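Local coordinates for protein 2-oxoadipate dioxygenase/decarboxylase, chloroplastic/amyloplastic (Oryza sativa, PDB 6W1K) that catalyses the metal-dependent decarboxylation and hydroxylation of 2-oxoadipate to D-2-hydroxyglutarate with molecular oxygen, a step of plant lysine breakdown, and influences starch synthesis in the endosperm, at residues V25-E30 and T113-P118; K31-R36 and P262-E267; Y57-F62 and H195-T200; F102-N107 and L119-I124. All coordinates share one frame; numbering follows the deposited sequence.

Interaction 1. Residues V25-E30 and T113-P118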
# COMPACT_ATOMS: atom_id res chain seq x y z
N VAL A 25 -14.13 0.58 -8.59
CA VAL A 25 -13.06 -0.40 -8.71
C VAL A 25 -12.24 -0.45 -7.42
O VAL A 25 -11.93 -1.53 -6.89
CB VAL A 25 -12.17 -0.10 -9.93
CG1 VAL A 25 -10.96 -1.07 -9.98
CG2 VAL A 25 -12.92 -0.24 -11.27
N ILE A 26 -11.84 0.72 -6.91
CA ILE A 26 -11.00 0.69 -5.72
C ILE A 26 -11.83 0.26 -4.53
O ILE A 26 -11.30 -0.31 -3.57
CB ILE A 26 -10.25 2.02 -5.45
CG1 ILE A 26 -11.15 3.24 -5.40
CG2 ILE A 26 -9.16 2.18 -6.50
CD1 ILE A 26 -10.50 4.47 -4.75
N SER A 27 -13.15 0.45 -4.61
CA SER A 27 -14.04 -0.06 -3.58
C SER A 27 -14.02 -1.58 -3.55
O SER A 27 -13.99 -2.19 -2.48
CB SER A 27 -15.45 0.48 -3.80
OG SER A 27 -16.33 -0.15 -2.92
N ASN A 28 -13.97 -2.21 -4.73
CA ASN A 28 -13.89 -3.67 -4.78
C ASN A 28 -12.54 -4.17 -4.31
O ASN A 28 -12.46 -5.20 -3.65
CB ASN A 28 -14.22 -4.16 -6.19
CG ASN A 28 -15.70 -4.13 -6.46
OD1 ASN A 28 -16.48 -4.31 -5.53
ND2 ASN A 28 -16.11 -3.87 -7.69
N MET A 29 -11.45 -3.44 -4.61
CA MET A 29 -10.16 -3.82 -4.04
C MET A 29 -10.23 -3.82 -2.52
O MET A 29 -9.74 -4.74 -1.86
CB MET A 29 -9.06 -2.88 -4.53
CG MET A 29 -8.83 -2.89 -6.04
SD MET A 29 -7.66 -1.60 -6.53
CE MET A 29 -7.06 -2.21 -8.09
N GLU A 30 -10.84 -2.77 -1.96
CA GLU A 30 -10.97 -2.64 -0.52
C GLU A 30 -11.85 -3.72 0.07
O GLU A 30 -11.62 -4.15 1.22
CB GLU A 30 -11.56 -1.28 -0.19
CG GLU A 30 -11.78 -1.04 1.27
CD GLU A 30 -12.80 0.07 1.52
OE1 GLU A 30 -13.97 -0.05 1.07
OE2 GLU A 30 -12.45 1.06 2.17
N THR A 113 -16.14 9.52 2.34
CA THR A 113 -14.93 9.08 3.02
C THR A 113 -14.47 7.75 2.44
O THR A 113 -15.16 7.13 1.64
CB THR A 113 -15.18 8.98 4.52
OG1 THR A 113 -16.27 8.07 4.76
CG2 THR A 113 -15.54 10.38 5.06
N GLY A 114 -13.25 7.36 2.82
CA GLY A 114 -12.63 6.16 2.27
C GLY A 114 -12.43 6.27 0.77
O GLY A 114 -11.89 7.26 0.26
N VAL A 115 -12.90 5.27 0.02
CA VAL A 115 -12.74 5.34 -1.43
C VAL A 115 -13.65 6.41 -2.06
O VAL A 115 -13.46 6.74 -3.23
CB VAL A 115 -13.01 3.98 -2.09
CG1 VAL A 115 -12.01 2.95 -1.56
CG2 VAL A 115 -14.47 3.53 -1.83
N TYR A 116 -14.62 6.94 -1.32
CA TYR A 116 -15.44 8.07 -1.78
C TYR A 116 -14.96 9.42 -1.24
O TYR A 116 -15.64 10.44 -1.43
CB TYR A 116 -16.90 7.82 -1.42
CG TYR A 116 -17.38 6.52 -2.02
CD1 TYR A 116 -17.60 6.40 -3.40
CD2 TYR A 116 -17.55 5.38 -1.23
CE1 TYR A 116 -18.00 5.19 -3.95
CE2 TYR A 116 -17.97 4.18 -1.78
CZ TYR A 116 -18.17 4.08 -3.14
OH TYR A 116 -18.57 2.87 -3.67
N GLY A 117 -13.78 9.45 -0.62
CA GLY A 117 -13.19 10.67 -0.14
C GLY A 117 -12.10 11.11 -1.08
O GLY A 117 -12.12 10.77 -2.27
N PRO A 118 -11.13 11.86 -0.59
CA PRO A 118 -10.01 12.26 -1.46
C PRO A 118 -9.34 11.01 -2.00
O PRO A 118 -9.08 10.05 -1.27
CB PRO A 118 -9.10 13.07 -0.53
CG PRO A 118 -9.54 12.76 0.86
CD PRO A 118 -11.00 12.42 0.77
O HOH W 1 -14.19 3.22 1.72

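Interaction 2. Residues K31-R36 and P262-E267. With NI (nickel (II) ion), chain E; OOG (2-oxoadipic acid), chain F.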
# COMPACT_ATOMS: atom_id res chain seq x y z
N LYS A 31 -12.88 -4.16 -0.66
CA LYS A 31 -13.76 -5.20 -0.15
C LYS A 31 -13.02 -6.52 0.06
O LYS A 31 -13.23 -7.21 1.07
CB LYS A 31 -14.95 -5.40 -1.09
CG LYS A 31 -15.77 -4.15 -1.31
CD LYS A 31 -17.28 -4.44 -1.37
CE LYS A 31 -18.08 -3.17 -1.74
NZ LYS A 31 -17.68 -2.65 -3.11
N VAL A 32 -12.21 -6.94 -0.93
CA VAL A 32 -11.39 -8.14 -0.78
C VAL A 32 -10.45 -7.99 0.42
O VAL A 32 -10.32 -8.90 1.25
CB VAL A 32 -10.58 -8.42 -2.06
CG1 VAL A 32 -9.59 -9.61 -1.80
CG2 VAL A 32 -11.51 -8.75 -3.22
N TYR A 33 -9.76 -6.85 0.50
CA TYR A 33 -8.85 -6.55 1.61
C TYR A 33 -9.52 -6.69 2.97
O TYR A 33 -9.00 -7.36 3.87
CB TYR A 33 -8.34 -5.13 1.41
CG TYR A 33 -7.55 -4.47 2.51
CD1 TYR A 33 -8.10 -3.39 3.19
CD2 TYR A 33 -6.22 -4.83 2.77
CE1 TYR A 33 -7.39 -2.71 4.14
CE2 TYR A 33 -5.49 -4.17 3.75
CZ TYR A 33 -6.08 -3.08 4.39
OH TYR A 33 -5.41 -2.38 5.33
N LEU A 34 -10.66 -6.06 3.15
CA LEU A 34 -11.33 -6.15 4.44
C LEU A 34 -11.83 -7.55 4.75
O LEU A 34 -11.83 -7.96 5.92
CB LEU A 34 -12.50 -5.15 4.49
CG LEU A 34 -12.14 -3.67 4.38
CD1 LEU A 34 -13.38 -2.81 4.35
CD2 LEU A 34 -11.29 -3.26 5.54
N SER A 35 -12.26 -8.31 3.74
CA SER A 35 -12.74 -9.67 4.00
C SER A 35 -11.63 -10.62 4.42
O SER A 35 -11.90 -11.67 5.02
CB SER A 35 -13.47 -10.19 2.75
OG SER A 35 -12.57 -10.52 1.72
N ARG A 36 -10.37 -10.30 4.14
CA ARG A 36 -9.27 -11.19 4.48
C ARG A 36 -8.38 -10.67 5.59
O ARG A 36 -7.45 -11.38 6.01
CB ARG A 36 -8.36 -11.44 3.27
CG ARG A 36 -8.96 -12.14 2.06
CD ARG A 36 -7.89 -12.06 0.94
NE ARG A 36 -8.08 -13.01 -0.12
CZ ARG A 36 -7.45 -12.94 -1.28
NH1 ARG A 36 -6.60 -11.94 -1.55
NH2 ARG A 36 -7.70 -13.86 -2.17
N PRO A 262 1.26 -14.96 5.28
CA PRO A 262 0.90 -13.56 5.55
C PRO A 262 -0.15 -13.02 4.58
O PRO A 262 -0.12 -13.28 3.38
CB PRO A 262 2.24 -12.82 5.37
CG PRO A 262 2.97 -13.64 4.32
CD PRO A 262 2.59 -15.09 4.64
N ARG A 263 -1.11 -12.29 5.14
CA ARG A 263 -2.01 -11.47 4.33
C ARG A 263 -1.51 -10.02 4.43
O ARG A 263 -0.29 -9.77 4.32
CB ARG A 263 -3.46 -11.65 4.77
CG ARG A 263 -4.02 -13.08 4.50
CD ARG A 263 -4.05 -13.39 3.01
NE ARG A 263 -4.98 -14.44 2.65
CZ ARG A 263 -5.02 -15.00 1.44
NH1 ARG A 263 -4.16 -14.62 0.49
NH2 ARG A 263 -5.90 -15.95 1.18
N SER A 264 -2.41 -9.08 4.61
CA SER A 264 -2.08 -7.66 4.48
C SER A 264 -2.12 -7.00 5.84
O SER A 264 -2.36 -7.62 6.87
CB SER A 264 -3.03 -6.99 3.50
OG SER A 264 -2.89 -7.58 2.22
N TYR A 265 -1.84 -5.70 5.84
CA TYR A 265 -1.76 -4.93 7.07
C TYR A 265 -2.36 -3.57 6.78
O TYR A 265 -2.89 -3.32 5.69
CB TYR A 265 -0.32 -4.81 7.56
CG TYR A 265 0.66 -4.07 6.65
CD1 TYR A 265 1.35 -4.75 5.66
CD2 TYR A 265 0.92 -2.72 6.81
CE1 TYR A 265 2.25 -4.12 4.85
CE2 TYR A 265 1.83 -2.07 5.98
CZ TYR A 265 2.49 -2.79 4.99
OH TYR A 265 3.40 -2.20 4.16
N ILE A 266 -2.34 -2.69 7.78
CA ILE A 266 -2.84 -1.33 7.61
C ILE A 266 -1.80 -0.36 8.14
O ILE A 266 -1.12 -0.63 9.14
CB ILE A 266 -4.22 -1.14 8.28
CG1 ILE A 266 -4.77 0.26 7.97
CG2 ILE A 266 -4.18 -1.36 9.80
CD1 ILE A 266 -6.29 0.47 8.28
N GLU A 267 -1.65 0.77 7.46
CA GLU A 267 -0.68 1.79 7.82
C GLU A 267 -1.41 3.06 8.25
O GLU A 267 -2.60 3.27 7.95
CB GLU A 267 0.29 2.03 6.65
CG GLU A 267 1.34 3.07 6.89
CD GLU A 267 1.97 3.56 5.59
OE1 GLU A 267 2.28 2.72 4.73
OE2 GLU A 267 2.16 4.80 5.42
NI NI E . 2.45 2.54 2.84
C2 OOG F . 4.91 -1.07 0.65
C3 OOG F . 5.73 -0.52 1.82
C4 OOG F . 6.13 0.93 1.53
C6 OOG F . 5.27 3.27 2.44
O4 OOG F . 6.41 3.79 2.34
O3 OOG F . 4.37 3.87 3.05
C5 OOG F . 4.99 1.90 1.82
C1 OOG F . 4.68 -2.59 0.78
O1 OOG F . 4.36 -3.22 -0.16
O2 OOG F . 4.84 -3.25 2.00
O5 OOG F . 3.87 1.61 1.57

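Interaction 3. Residues Y57-F62 and H195-T200. With NI (nickel (II) ion), chain E; OOG (2-oxoadipic acid), chain F.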
# COMPACT_ATOMS: atom_id res chain seq x y z
N TYR A 57 -7.99 7.94 2.98
CA TYR A 57 -6.94 7.00 2.65
C TYR A 57 -5.77 7.76 2.06
O TYR A 57 -5.90 8.40 1.02
CB TYR A 57 -7.46 5.97 1.67
CG TYR A 57 -8.42 4.99 2.28
CD1 TYR A 57 -8.33 4.63 3.62
CD2 TYR A 57 -9.39 4.38 1.51
CE1 TYR A 57 -9.20 3.69 4.18
CE2 TYR A 57 -10.27 3.43 2.06
CZ TYR A 57 -10.17 3.09 3.39
OH TYR A 57 -11.01 2.16 3.95
N ASP A 58 -4.63 7.69 2.73
CA ASP A 58 -3.44 8.40 2.26
C ASP A 58 -2.90 7.77 0.99
O ASP A 58 -2.57 8.47 0.02
CB ASP A 58 -2.38 8.36 3.36
CG ASP A 58 -1.11 9.10 2.97
OD1 ASP A 58 -0.23 8.51 2.28
OD2 ASP A 58 -1.02 10.27 3.33
N HIS A 59 -2.78 6.45 0.99
CA HIS A 59 -2.36 5.70 -0.20
C HIS A 59 -2.76 4.23 -0.09
O HIS A 59 -3.08 3.71 0.98
CB HIS A 59 -0.85 5.83 -0.42
CG HIS A 59 0.00 5.26 0.68
ND1 HIS A 59 0.33 5.98 1.81
CD2 HIS A 59 0.64 4.06 0.80
CE1 HIS A 59 1.12 5.24 2.59
NE2 HIS A 59 1.32 4.08 2.00
N PHE A 60 -2.78 3.58 -1.26
CA PHE A 60 -2.91 2.15 -1.45
C PHE A 60 -1.54 1.65 -1.88
O PHE A 60 -0.83 2.36 -2.57
CB PHE A 60 -3.90 1.83 -2.57
CG PHE A 60 -5.35 1.85 -2.19
CD1 PHE A 60 -5.77 2.37 -0.97
CD2 PHE A 60 -6.31 1.36 -3.08
CE1 PHE A 60 -7.08 2.39 -0.63
CE2 PHE A 60 -7.64 1.34 -2.73
CZ PHE A 60 -8.03 1.88 -1.50
N ALA A 61 -1.18 0.40 -1.52
CA ALA A 61 0.11 -0.16 -1.94
C ALA A 61 -0.09 -1.57 -2.51
O ALA A 61 -1.00 -2.29 -2.09
CB ALA A 61 1.11 -0.17 -0.79
N PHE A 62 0.70 -1.91 -3.52
CA PHE A 62 0.63 -3.19 -4.23
C PHE A 62 2.05 -3.71 -4.43
O PHE A 62 3.00 -2.94 -4.54
CB PHE A 62 -0.07 -3.09 -5.61
CG PHE A 62 -1.47 -2.54 -5.55
CD1 PHE A 62 -1.70 -1.16 -5.59
CD2 PHE A 62 -2.55 -3.38 -5.46
CE1 PHE A 62 -2.99 -0.68 -5.53
CE2 PHE A 62 -3.85 -2.92 -5.40
CZ PHE A 62 -4.07 -1.56 -5.46
N HIS A 195 -1.77 -2.87 1.49
CA HIS A 195 -2.34 -2.15 2.61
C HIS A 195 -3.02 -0.88 2.11
O HIS A 195 -2.75 -0.38 1.00
CB HIS A 195 -1.29 -1.82 3.67
CG HIS A 195 -0.23 -0.86 3.24
ND1 HIS A 195 0.94 -1.26 2.62
CD2 HIS A 195 -0.13 0.49 3.38
CE1 HIS A 195 1.70 -0.21 2.38
NE2 HIS A 195 1.06 0.87 2.81
N THR A 196 -3.93 -0.40 2.93
CA THR A 196 -4.38 0.98 2.84
C THR A 196 -3.75 1.71 4.01
O THR A 196 -3.18 1.10 4.93
CB THR A 196 -5.91 1.07 2.87
OG1 THR A 196 -6.30 2.41 2.47
CG2 THR A 196 -6.45 0.79 4.25
N THR A 197 -3.88 3.03 4.00
CA THR A 197 -3.23 3.93 4.96
C THR A 197 -4.22 4.98 5.41
O THR A 197 -4.82 5.65 4.57
CB THR A 197 -2.05 4.63 4.30
OG1 THR A 197 -1.21 3.65 3.68
CG2 THR A 197 -1.23 5.42 5.28
N ILE A 198 -4.38 5.14 6.72
CA ILE A 198 -5.24 6.17 7.26
C ILE A 198 -4.43 7.45 7.38
O ILE A 198 -3.33 7.46 7.95
CB ILE A 198 -5.81 5.75 8.62
CG1 ILE A 198 -6.71 4.53 8.48
CG2 ILE A 198 -6.56 6.91 9.25
CD1 ILE A 198 -7.17 4.03 9.85
N SER A 199 -4.97 8.53 6.83
CA SER A 199 -4.37 9.84 6.94
C SER A 199 -4.74 10.43 8.30
O SER A 199 -5.82 11.01 8.46
CB SER A 199 -4.87 10.73 5.81
OG SER A 199 -4.35 12.02 5.97
N THR A 200 -3.85 10.31 9.29
CA THR A 200 -4.25 10.71 10.64
C THR A 200 -4.54 12.20 10.74
O THR A 200 -5.43 12.61 11.49
CB THR A 200 -3.21 10.31 11.70
OG1 THR A 200 -2.04 11.14 11.64
CG2 THR A 200 -2.84 8.85 11.53
NI NI E . 2.45 2.54 2.84
C2 OOG F . 4.91 -1.07 0.65
C3 OOG F . 5.73 -0.52 1.82
C4 OOG F . 6.13 0.93 1.53
C6 OOG F . 5.27 3.27 2.44
O4 OOG F . 6.41 3.79 2.34
O3 OOG F . 4.37 3.87 3.05
C5 OOG F . 4.99 1.90 1.82
C1 OOG F . 4.68 -2.59 0.78
O1 OOG F . 4.36 -3.22 -0.16
O2 OOG F . 4.84 -3.25 2.00
O5 OOG F . 3.87 1.61 1.57

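Interaction 4. Residues F102-N107 and L119-I124. With OOG (2-oxoadipic acid), chain F.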
# COMPACT_ATOMS: atom_id res chain seq x y z
N PHE A 102 2.29 7.19 -7.50
CA PHE A 102 1.40 7.85 -8.46
C PHE A 102 0.47 8.77 -7.67
O PHE A 102 -0.10 8.37 -6.65
CB PHE A 102 0.57 6.83 -9.25
CG PHE A 102 1.41 5.84 -10.03
CD1 PHE A 102 2.04 4.80 -9.38
CD2 PHE A 102 1.57 5.97 -11.38
CE1 PHE A 102 2.84 3.93 -10.11
CE2 PHE A 102 2.35 5.12 -12.12
CZ PHE A 102 2.99 4.09 -11.50
N SER A 103 0.35 10.03 -8.13
CA SER A 103 -0.54 10.99 -7.50
C SER A 103 -1.84 11.05 -8.28
O SER A 103 -1.84 10.97 -9.51
CB SER A 103 0.08 12.39 -7.46
OG SER A 103 0.51 12.74 -8.74
N PRO A 104 -2.96 11.26 -7.60
CA PRO A 104 -4.27 11.11 -8.25
C PRO A 104 -4.62 12.30 -9.12
O PRO A 104 -4.06 13.39 -8.98
CB PRO A 104 -5.25 10.96 -7.07
CG PRO A 104 -4.56 11.59 -5.91
CD PRO A 104 -3.05 11.48 -6.14
N PRO A 105 -5.59 12.14 -10.02
CA PRO A 105 -6.16 13.30 -10.70
C PRO A 105 -6.80 14.25 -9.68
O PRO A 105 -7.14 13.84 -8.57
CB PRO A 105 -7.21 12.69 -11.63
CG PRO A 105 -7.68 11.44 -10.90
CD PRO A 105 -6.42 10.92 -10.19
N THR A 106 -6.97 15.51 -10.07
CA THR A 106 -7.70 16.46 -9.23
C THR A 106 -9.11 15.93 -9.02
O THR A 106 -9.75 15.46 -9.97
CB THR A 106 -7.72 17.85 -9.86
OG1 THR A 106 -6.38 18.31 -9.99
CG2 THR A 106 -8.56 18.85 -9.00
N ASN A 107 -9.55 15.90 -7.75
CA ASN A 107 -10.87 15.41 -7.32
C ASN A 107 -11.28 16.27 -6.12
O ASN A 107 -11.33 15.87 -4.97
CB ASN A 107 -10.85 13.91 -7.02
CG ASN A 107 -9.95 13.53 -5.87
OD1 ASN A 107 -10.41 13.11 -4.82
ND2 ASN A 107 -8.67 13.62 -6.08
N LEU A 119 -9.10 10.99 -3.30
CA LEU A 119 -8.56 9.79 -3.93
C LEU A 119 -7.17 9.49 -3.38
O LEU A 119 -6.37 10.41 -3.15
CB LEU A 119 -8.49 9.97 -5.43
CG LEU A 119 -9.78 9.86 -6.23
CD1 LEU A 119 -9.42 10.26 -7.67
CD2 LEU A 119 -10.45 8.49 -6.15
N PRO A 120 -6.84 8.22 -3.17
CA PRO A 120 -5.55 7.88 -2.58
C PRO A 120 -4.43 7.92 -3.61
O PRO A 120 -4.64 7.71 -4.81
CB PRO A 120 -5.77 6.47 -2.04
CG PRO A 120 -6.77 5.84 -3.03
CD PRO A 120 -7.71 7.02 -3.35
N ARG A 121 -3.24 8.26 -3.12
CA ARG A 121 -2.01 7.99 -3.85
C ARG A 121 -1.88 6.48 -4.03
O ARG A 121 -2.52 5.69 -3.32
CB ARG A 121 -0.79 8.57 -3.13
CG ARG A 121 -0.86 10.08 -2.82
CD ARG A 121 0.19 10.38 -1.77
NE ARG A 121 0.19 11.74 -1.25
CZ ARG A 121 -0.63 12.19 -0.30
NH1 ARG A 121 -1.54 11.38 0.24
NH2 ARG A 121 -0.53 13.44 0.09
N ILE A 122 -1.07 6.07 -4.99
CA ILE A 122 -0.81 4.65 -5.22
C ILE A 122 0.70 4.41 -5.16
O ILE A 122 1.47 5.13 -5.79
CB ILE A 122 -1.38 4.16 -6.57
CG1 ILE A 122 -2.84 4.55 -6.75
CG2 ILE A 122 -1.21 2.64 -6.64
CD1 ILE A 122 -3.80 3.79 -5.94
N PHE A 123 1.11 3.39 -4.40
CA PHE A 123 2.50 2.99 -4.24
C PHE A 123 2.60 1.57 -4.79
O PHE A 123 1.88 0.69 -4.31
CB PHE A 123 2.91 3.06 -2.76
CG PHE A 123 4.37 2.80 -2.50
CD1 PHE A 123 4.89 1.50 -2.52
CD2 PHE A 123 5.22 3.86 -2.20
CE1 PHE A 123 6.25 1.27 -2.26
CE2 PHE A 123 6.58 3.64 -1.95
CZ PHE A 123 7.10 2.35 -1.98
N ILE A 124 3.41 1.35 -5.84
CA ILE A 124 3.50 0.05 -6.49
C ILE A 124 4.97 -0.35 -6.52
O ILE A 124 5.81 0.39 -7.04
CB ILE A 124 2.94 0.04 -7.91
CG1 ILE A 124 1.52 0.61 -7.93
CG2 ILE A 124 2.93 -1.38 -8.43
CD1 ILE A 124 0.92 0.80 -9.32
C2 OOG F . 4.91 -1.07 0.65
C3 OOG F . 5.73 -0.52 1.82
C4 OOG F . 6.13 0.93 1.53
C6 OOG F . 5.27 3.27 2.44
O4 OOG F . 6.41 3.79 2.34
O3 OOG F . 4.37 3.87 3.05
C5 OOG F . 4.99 1.90 1.82
C1 OOG F . 4.68 -2.59 0.78
O1 OOG F . 4.36 -3.22 -0.16
O2 OOG F . 4.84 -3.25 2.00
O5 OOG F . 3.87 1.61 1.57
O HOH W 2 -6.88 13.10 -3.71

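Interaction 1. Residues V25-E30 and T113-P118
V115 reaches from its loop onto helix 16-36 and lodges its two methyl branches between I26, S27 and E30. CD1 of I26 lies 3.7 Å from CB of V115, the two side chains sliding past each other in opposite directions, while CG2 of V115 meets CB of S27 at 3.8 Å. CG1 of I26 sits between its own backbone N and carbonyl carbon (chi1 53°), which puts it 3.9 Å from CB of V115, and CD1 continues from it (chi2 163°) to its own contact. Y116 adds a looser contact, OH to OG of S27 at 3.8 Å, a hydroxyl whose hydrogen-bond partner is K31; CG2 of V115 lies over one face of the Y116 ring, offset toward the rim atoms. The segment 113-118 belongs to the connection between strands 97-103 and 121-127, and the contact seats that connection against one side of the N-terminal helix of this glyoxalase-clan fold. A water bridges the two segments, donating to OE2 of E30 at 2.8 Å and accepting from the backbone N of V115 at 3.0 Å. OE2 of E30 is also hydrogen-bonded to the hydroxyl of Y57, so two partners grip one carboxylate oxygen. Further out, R23 of the same helix binds the backbone O atoms of V115 and G117 through NH1.

Interaction 2. Residues K31-R36 and P262-E267
Y33 crosses from helix 16-36 to strand 258-271 with its ring edge leading. From CB, chi1 of 170° sets CG anti to the backbone N, and the ring carried on it meets the strand by its CD2-CE2 edge. CD2 and CE2 run past CB of S264, with CE2 3.8 Å from it. At the tip, OH donates a hydrogen bond of 2.7 Å to the backbone O of Y265, which lies in the plane of the ring at its edge, whereas the hydroxyl sits 41° out of the carbonyl plane. The same OH lies 3.4 Å from CB of I266, whose side chain crosses the tyrosine at about a right angle. A phenylalanine here would probably leave the carbonyl of Y265 without this donor and take away the hydroxyl's contact with CB of I266. The guanidinium groups of R36 and R263 stack despite their like charges, centres 4.2 Å apart and planes at 11°. V32 CG1 covers the other face of the R36 group, and NH1 of R263 is held by N189. On the strand, Y265 turns its CB away from the helix and donates from OH to O2 of 2-oxoadipate at 2.8 Å. E267 binds the nickel through OE1 at 1.9 Å; with H59 and H195 it completes the two-histidine, one-carboxylate triad that holds iron(II) in the working enzyme.

Interaction 3. Residues Y57-F62 and H195-T200
The imidazole of H59 carries OG1 of T197 over the centre of one face, 3.0 Å above the ring plane, and CB of T197 adds a CH-pi contact on that face. At the ring edge, ND1 donates to OD1 of D58 at 2.6 Å; the bond is nearly straight (171°), lies close to the ring plane and uses the anti lone pair of the carboxylate oxygen. This bond, with R271 forming a salt bridge to OD2 of D58, is likely to fix the rotation of the imidazole. H195 is turned at 84° to H59, and both rings point their NE2 at the nickel, 2.1 Å from H59 and 2.2 Å from H195. In each histidine CG lies between the backbone N and the carbonyl carbon, the first torsions being alike. O5 of 2-oxoadipate lies at the edge of the H195 ring. The two histidines thus project from adjacent antiparallel strands, 57-65 and 195-199, of the curled sheet that in this glyoxalase-clan fold surrounds the metal. Backbone bonds join the strands from D58 N to T197 O and from A61 N to H195 O. Turned from the metal, T196 places OG1 over one face of the Y57 ring and at the edge of F60, 3.2 Å from CE1 of F60. This hydroxyl is buried with no polar partner in the model. F294 meets the H59 ring edge-to-face, and Y265 stacks on the ring of H195.

Interaction 4. Residues F102-N107 and L119-I124
L119 fills the apolar centre between P104, P105 and N107. Its CB meets CB of P104 at 3.8 Å, and its CD1 lies 3.9 Å from CG of P105, the two side chains crossing at about a right angle. A second apolar patch lies further along the strands, where CD1 of I124 reaches CE1 of the F102 ring at 3.8 Å. F102 and I122 form an antiparallel hydrogen-bonded pair, with F102 N donating to I122 O at 2.8 Å and I122 N returning a bond to F102 O. The pair belongs to an antiparallel hairpin of strands 97-103 and 121-127, joined by a long loop, within the mixed sheet; from the latter strand, F123 turns away and lays one ring face against C4 of 2-oxoadipate. At the polar edge, CG of N107 stands between the backbone N and carbonyl carbon (chi1 63°), and OD1 accepts from L119 N at 2.9 Å. ND2 donates to P105 O, nearly in the amide plane, and to a water that in turn donates to L119 O. An alanine in place of N107 would probably leave L119 N without its amide acceptor, and P105 O and the water without the ND2 donor. R121, next to I122, forms salt bridges with D292 and E287.

In the fold
Helix 16-36 supplies the first segments of interactions 1 and 2, whose centres lie about 14 Å apart, and lies against the mixed sheet to which the strand segments belong. Strands 97-103, 121-127, 57-65, 195-199 and 258-271 follow one another across that sheet, so interactions 4, 3 and 2 succeed each other in space, with 3 about 10 Å from 4 and about 12 Å from 2, centre to centre. Along the chain, interaction 4 is nested within the loop closed by interaction 3, and that within the loop of interaction 2; interaction 1 crosses all three. Residues distant in sequence thereby converge: interactions 2 and 3 share the metal, and interactions 2, 3 and 4 all touch 2-oxoadipate.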